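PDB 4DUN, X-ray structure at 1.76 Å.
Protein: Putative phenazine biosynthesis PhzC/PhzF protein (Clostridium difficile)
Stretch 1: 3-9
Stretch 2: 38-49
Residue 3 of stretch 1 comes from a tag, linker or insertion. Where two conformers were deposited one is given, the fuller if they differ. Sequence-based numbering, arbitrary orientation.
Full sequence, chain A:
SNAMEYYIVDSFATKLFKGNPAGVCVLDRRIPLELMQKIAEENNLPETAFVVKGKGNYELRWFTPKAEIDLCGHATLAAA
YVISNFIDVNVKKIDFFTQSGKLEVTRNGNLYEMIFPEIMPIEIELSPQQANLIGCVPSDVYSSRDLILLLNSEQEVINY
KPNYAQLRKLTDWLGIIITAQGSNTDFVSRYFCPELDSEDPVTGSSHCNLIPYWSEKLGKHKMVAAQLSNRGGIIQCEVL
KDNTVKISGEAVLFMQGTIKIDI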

ATOM      1  N   ALA A   3       0.187 -17.390  13.930  0.50 38.22           N
ATOM      2  CA  ALA A   3       1.289 -17.768  14.805  0.50 37.54           C
ATOM      3  C   ALA A   3       2.104 -16.543  15.233  0.50 40.35           C
ATOM      4  O   ALA A   3       2.624 -16.529  16.347  0.50 40.19           O
ATOM      5  CB  ALA A   3       2.187 -18.784  14.115  0.50 38.14           C
ATOM      6  N   MET A   4       2.205 -15.513  14.359  1.00 35.22           N
ATOM      7  CA  MET A   4       2.947 -14.299  14.680  1.00 33.31           C
ATOM      8  C   MET A   4       1.976 -13.142  14.927  1.00 28.67           C
ATOM      9  O   MET A   4       1.038 -12.934  14.147  1.00 25.54           O
ATOM     10  CB  MET A   4       4.003 -13.943  13.601  1.00 37.02           C
ATOM     11  CG  MET A   4       3.522 -14.052  12.159  1.00 43.04           C
ATOM     12  SD  MET A   4       4.835 -14.252  10.892  1.00 49.80           S
ATOM     13  CE  MET A   4       5.137 -15.977  11.000  1.00 47.57           C
ATOM     14  N   GLU A   5       2.189 -12.411  16.035  1.00 23.43           N
ATOM     15  CA  GLU A   5       1.361 -11.243  16.387  1.00 21.37           C
ATOM     16  C   GLU A   5       1.660 -10.114  15.420  1.00 22.85           C
ATOM     17  O   GLU A   5       2.824  -9.888  15.071  1.00 23.28           O
ATOM     18  CB  GLU A   5       1.607 -10.787  17.826  1.00 22.93           C
ATOM     19  CG  GLU A   5       1.381 -11.823  18.904  1.00 36.55           C
ATOM     20  CD  GLU A   5       2.065 -11.418  20.197  1.00 59.11           C
ATOM     21  OE1 GLU A   5       3.118 -12.012  20.532  1.00 49.47           O
ATOM     22  OE2 GLU A   5       1.616 -10.423  20.810  1.00 54.52           O
ATOM     23  N   TYR A   6       0.625  -9.412  14.968  1.00 18.47           N
ATOM     24  CA  TYR A   6       0.802  -8.359  13.967  1.00 17.01           C
ATOM     25  C   TYR A   6      -0.041  -7.146  14.339  1.00 19.34           C
ATOM     26  O   TYR A   6      -1.187  -7.287  14.793  1.00 18.97           O
ATOM     27  CB  TYR A   6       0.458  -8.889  12.550  1.00 17.38           C
ATOM     28  CG  TYR A   6       0.602  -7.823  11.487  1.00 17.52           C
ATOM     29  CD1 TYR A   6       1.845  -7.272  11.188  1.00 17.99           C
ATOM     30  CD2 TYR A   6      -0.519  -7.277  10.863  1.00 17.44           C
ATOM     31  CE1 TYR A   6       1.974  -6.215  10.286  1.00 17.77           C
ATOM     32  CE2 TYR A   6      -0.401  -6.227   9.955  1.00 17.20           C
ATOM     33  CZ  TYR A   6       0.848  -5.695   9.676  1.00 19.04           C
ATOM     34  OH  TYR A   6       0.979  -4.673   8.774  1.00 17.74           O
ATOM     35  N   TYR A   7       0.559  -5.958  14.192  1.00 15.06           N
ATOM     36  CA  TYR A   7      -0.016  -4.683  14.585  1.00 15.22           C
ATOM     37  C   TYR A   7       0.209  -3.642  13.524  1.00 19.50           C
ATOM     38  O   TYR A   7       1.289  -3.598  12.927  1.00 19.45           O
ATOM     39  CB  TYR A   7       0.665  -4.174  15.894  1.00 16.59           C
ATOM     40  CG  TYR A   7       0.658  -5.161  17.039  1.00 18.54           C
ATOM     41  CD1 TYR A   7       1.646  -6.139  17.151  1.00 19.79           C
ATOM     42  CD2 TYR A   7      -0.316  -5.101  18.031  1.00 19.59           C
ATOM     43  CE1 TYR A   7       1.633  -7.068  18.196  1.00 21.47           C
ATOM     44  CE2 TYR A   7      -0.327  -6.010  19.090  1.00 21.46           C
ATOM     45  CZ  TYR A   7       0.650  -6.988  19.170  1.00 25.38           C
ATOM     46  OH  TYR A   7       0.630  -7.878  20.219  1.00 28.23           O
ATOM     47  N   ILE A   8      -0.777  -2.768  13.322  1.00 16.01           N
ATOM     48  CA  ILE A   8      -0.641  -1.589  12.463  1.00 15.20           C
ATOM     49  C   ILE A   8      -0.698  -0.399  13.402  1.00 18.76           C
ATOM     50  O   ILE A   8      -1.686  -0.234  14.114  1.00 18.13           O
ATOM     51  CB  ILE A   8      -1.675  -1.468  11.321  1.00 17.33           C
ATOM     52  CG1 ILE A   8      -1.593  -2.670  10.359  1.00 17.15           C
ATOM     53  CG2 ILE A   8      -1.449  -0.122  10.580  1.00 17.65           C
ATOM     54  CD1 ILE A   8      -2.772  -2.751   9.345  1.00 18.02           C
ATOM     55  N   VAL A   9       0.372   0.396  13.430  1.00 15.52           N
ATOM     56  CA  VAL A   9       0.528   1.510  14.368  1.00 15.69           C
ATOM     57  C   VAL A   9       0.866   2.784  13.622  1.00 19.36           C
ATOM     58  O   VAL A   9       1.732   2.760  12.741  1.00 18.55           O
ATOM     59  CB  VAL A   9       1.671   1.155  15.385  1.00 18.01           C
ATOM     60  CG1 VAL A   9       2.012   2.325  16.323  1.00 18.08           C
ATOM     61  CG2 VAL A   9       1.340  -0.110  16.183  1.00 17.92           C
ATOM     62  N   LYS A  38       8.291 -10.957   1.836  1.00 16.84           N
ATOM     63  CA  LYS A  38       6.952 -11.293   1.297  1.00 17.79           C
ATOM     64  C   LYS A  38       5.860 -10.704   2.161  1.00 18.79           C
ATOM     65  O   LYS A  38       4.871 -10.168   1.629  1.00 18.53           O
ATOM     66  CB  LYS A  38       6.746 -12.817   1.161  1.00 20.58           C
ATOM     67  CG  LYS A  38       7.565 -13.502   0.037  1.00 26.85           C
ATOM     68  CD  LYS A  38       7.535 -12.778  -1.321  1.00 44.27           C
ATOM     69  CE  LYS A  38       6.344 -13.118  -2.181  1.00 57.24           C
ATOM     70  NZ  LYS A  38       6.356 -12.345  -3.449  1.00 61.47           N
ATOM     71  N   ILE A  39       6.048 -10.775   3.494  1.00 16.02           N
ATOM     72  CA  ILE A  39       5.093 -10.223   4.469  1.00 14.18           C
ATOM     73  C   ILE A  39       4.997  -8.706   4.302  1.00 17.30           C
ATOM     74  O   ILE A  39       3.880  -8.179   4.272  1.00 16.53           O
ATOM     75  CB  ILE A  39       5.424 -10.628   5.936  1.00 15.97           C
ATOM     76  CG1 ILE A  39       5.141 -12.142   6.134  1.00 17.76           C
ATOM     77  CG2 ILE A  39       4.627  -9.758   6.980  1.00 15.42           C
ATOM     78  CD1 ILE A  39       5.902 -12.782   7.357  1.00 19.13           C
ATOM     79  N   ALA A  40       6.144  -8.016   4.156  1.00 16.58           N
ATOM     80  CA  ALA A  40       6.162  -6.547   3.980  1.00 17.66           C
ATOM     81  C   ALA A  40       5.467  -6.146   2.662  1.00 20.46           C
ATOM     82  O   ALA A  40       4.740  -5.152   2.641  1.00 19.75           O
ATOM     83  CB  ALA A  40       7.590  -6.023   4.023  1.00 18.95           C
ATOM     84  N   GLU A  41       5.664  -6.937   1.598  0.50 17.37           N
ATOM     85  CA  GLU A  41       5.042  -6.717   0.297  0.50 17.34           C
ATOM     86  C   GLU A  41       3.513  -6.924   0.385  0.50 20.03           C
ATOM     87  O   GLU A  41       2.754  -6.169  -0.236  0.50 18.94           O
ATOM     88  CB  GLU A  41       5.674  -7.661  -0.737  0.50 19.69           C
ATOM     89  CG  GLU A  41       5.304  -7.340  -2.173  0.50 26.61           C
ATOM     90  CD  GLU A  41       5.823  -8.316  -3.211  0.50 37.79           C
ATOM     91  OE1 GLU A  41       6.760  -9.094  -2.909  0.50 26.02           O
ATOM     92  OE2 GLU A  41       5.283  -8.297  -4.341  0.50 29.31           O
ATOM     93  N   GLU A  42       3.078  -7.940   1.155  1.00 16.82           N
ATOM     94  CA  GLU A  42       1.665  -8.279   1.370  1.00 16.96           C
ATOM     95  C   GLU A  42       0.954  -7.161   2.158  1.00 18.95           C
ATOM     96  O   GLU A  42      -0.148  -6.742   1.781  1.00 18.14           O
ATOM     97  CB  GLU A  42       1.538  -9.642   2.085  1.00 18.20           C
ATOM     98  CG  GLU A  42       0.096 -10.105   2.274  1.00 20.55           C
ATOM     99  CD  GLU A  42      -0.650 -10.637   1.069  1.00 37.20           C
ATOM    100  OE1 GLU A  42      -0.041 -10.771  -0.017  1.00 27.12           O
ATOM    101  OE2 GLU A  42      -1.848 -10.963   1.236  1.00 29.16           O
ATOM    102  N   ASN A  43       1.603  -6.647   3.212  1.00 16.10           N
ATOM    103  CA  ASN A  43       1.056  -5.543   3.992  1.00 15.62           C
ATOM    104  C   ASN A  43       0.918  -4.260   3.155  1.00 19.57           C
ATOM    105  O   ASN A  43      -0.064  -3.519   3.311  1.00 17.46           O
ATOM    106  CB  ASN A  43       1.935  -5.276   5.202  1.00 14.29           C
ATOM    107  CG  ASN A  43       1.781  -6.333   6.257  1.00 19.80           C
ATOM    108  OD1 ASN A  43       0.721  -6.937   6.411  1.00 16.56           O
ATOM    109  ND2 ASN A  43       2.830  -6.534   7.054  1.00 18.31           N
ATOM    110  N   ASN A  44       1.901  -4.010   2.269  1.00 16.64           N
ATOM    111  CA  ASN A  44       1.981  -2.825   1.411  1.00 17.11           C
ATOM    112  C   ASN A  44       2.013  -1.510   2.224  1.00 21.07           C
ATOM    113  O   ASN A  44       1.677  -0.439   1.706  1.00 20.18           O
ATOM    114  CB  ASN A  44       0.845  -2.782   0.371  1.00 18.38           C
ATOM    115  CG  ASN A  44       1.228  -1.937  -0.816  1.00 24.59           C
ATOM    116  OD1 ASN A  44       2.393  -1.955  -1.258  1.00 20.59           O
ATOM    117  ND2 ASN A  44       0.297  -1.110  -1.286  1.00 16.79           N
ATOM    118  N   LEU A  45       2.436  -1.594   3.492  1.00 17.63           N
ATOM    119  CA  LEU A  45       2.606  -0.405   4.308  1.00 16.99           C
ATOM    120  C   LEU A  45       4.023   0.159   4.041  1.00 19.17           C
ATOM    121  O   LEU A  45       4.888  -0.589   3.587  1.00 19.02           O
ATOM    122  CB  LEU A  45       2.349  -0.709   5.799  1.00 16.93           C
ATOM    123  CG  LEU A  45       0.889  -1.013   6.155  1.00 19.65           C
ATOM    124  CD1 LEU A  45       0.762  -1.496   7.598  1.00 19.00           C
ATOM    125  CD2 LEU A  45      -0.013   0.212   5.901  1.00 21.46           C
ATOM    126  N   PRO A  46       4.269   1.476   4.263  1.00 16.33           N
ATOM    127  CA  PRO A  46       5.595   2.062   3.949  1.00 15.72           C
ATOM    128  C   PRO A  46       6.765   1.222   4.483  1.00 18.83           C
ATOM    129  O   PRO A  46       7.757   1.002   3.778  1.00 17.14           O
ATOM    130  CB  PRO A  46       5.534   3.430   4.618  1.00 17.68           C
ATOM    131  CG  PRO A  46       4.070   3.804   4.523  1.00 22.17           C
ATOM    132  CD  PRO A  46       3.326   2.509   4.764  1.00 17.74           C
ATOM    133  N   GLU A  47       6.597   0.692   5.702  1.00 16.06           N
ATOM    134  CA  GLU A  47       7.510  -0.281   6.293  1.00 15.69           C
ATOM    135  C   GLU A  47       6.747  -1.268   7.148  1.00 18.76           C
ATOM    136  O   GLU A  47       5.729  -0.901   7.765  1.00 18.91           O
ATOM    137  CB  GLU A  47       8.590   0.387   7.186  1.00 17.98           C
ATOM    138  CG  GLU A  47       9.739   1.076   6.456  1.00 21.91           C
ATOM    139  CD  GLU A  47       9.481   2.498   5.993  1.00 31.11           C
ATOM    140  OE1 GLU A  47       8.461   3.104   6.406  1.00 21.54           O
ATOM    141  OE2 GLU A  47      10.289   2.996   5.175  1.00 28.32           O
ATOM    142  N   THR A  48       7.266  -2.509   7.220  1.00 15.15           N
ATOM    143  CA  THR A  48       6.897  -3.522   8.209  1.00 15.16           C
ATOM    144  C   THR A  48       8.153  -3.770   9.030  1.00 17.88           C
ATOM    145  O   THR A  48       9.206  -4.122   8.471  1.00 17.47           O
ATOM    146  CB  THR A  48       6.315  -4.825   7.620  1.00 17.28           C
ATOM    147  OG1 THR A  48       5.101  -4.491   6.955  1.00 18.10           O
ATOM    148  CG2 THR A  48       6.010  -5.865   8.720  1.00 16.02           C
ATOM    149  N   ALA A  49       8.035  -3.586  10.350  1.00 15.28           N
ATOM    150  CA  ALA A  49       9.086  -3.844  11.334  1.00 15.87           C
ATOM    151  C   ALA A  49       8.933  -5.275  11.852  1.00 18.88           C
ATOM    152  O   ALA A  49       7.804  -5.739  12.059  1.00 19.08           O
ATOM    153  CB  ALA A  49       8.986  -2.848  12.483  1.00 17.27           C
TER
HETATM  154  O   HOH W   1      -1.137  -4.833   7.042  1.00 18.52           O

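The strand Met4–Val9 lies against the end of a helix, the turn that follows it and a second strand, and the two stretches meet through side chains alone. The backbones stay well apart, the nearest CA atoms being those of Ile8 and Leu45 at 8.9 Å, and no direct hydrogen bond crosses between them. Alternation along the strand sets the pattern: Met4, Tyr6 and Ile8 reach stretch 2, whereas Glu5 and Tyr7 make no contact with it and pair with each other, Tyr7 OH donating to Glu5 OE2 at 2.8 Å.

Tyr6 covers the most surface. Its t chi1 (179°) carries the ring across the gap, so that OH arrives beside Asn43 and Leu45. Tyr6 OH lies 3.1 Å from Asn43 ND2, but the angle is too poor for a hydrogen bond. A water joins the pair instead, 2.7 Å from Tyr6 OH and donating to Asn43 OD1 at 2.9 Å. The amide's other end is also engaged: Asn43 ND2 donates to Thr48 OG1 (3.1 Å, 161°), tying the last helical turn to the following strand. Thr48 CG2 sits at the edge of the Tyr6 ring, 4.3 Å from CE1.

Leu45, second in buried area, follows Asn44, whose positive phi (59°) takes the chain out of the helix. Its CB points toward stretch 1, and CD1 touches two partners, lying 3.4 Å from Tyr6 OH and 3.8 Å from Ile8 CG1. The latter contact is purely apolar; the CB of Ile8 points sideways, but the end of its side chain comes nearer.

Ile39, one helical turn before Asn43 and linked to it by the backbone bond Asn43 N to Ile39 O (2.9 Å), makes a separate apolar contact with Met4, CD1 lying 4.0 Å from Met4 SD.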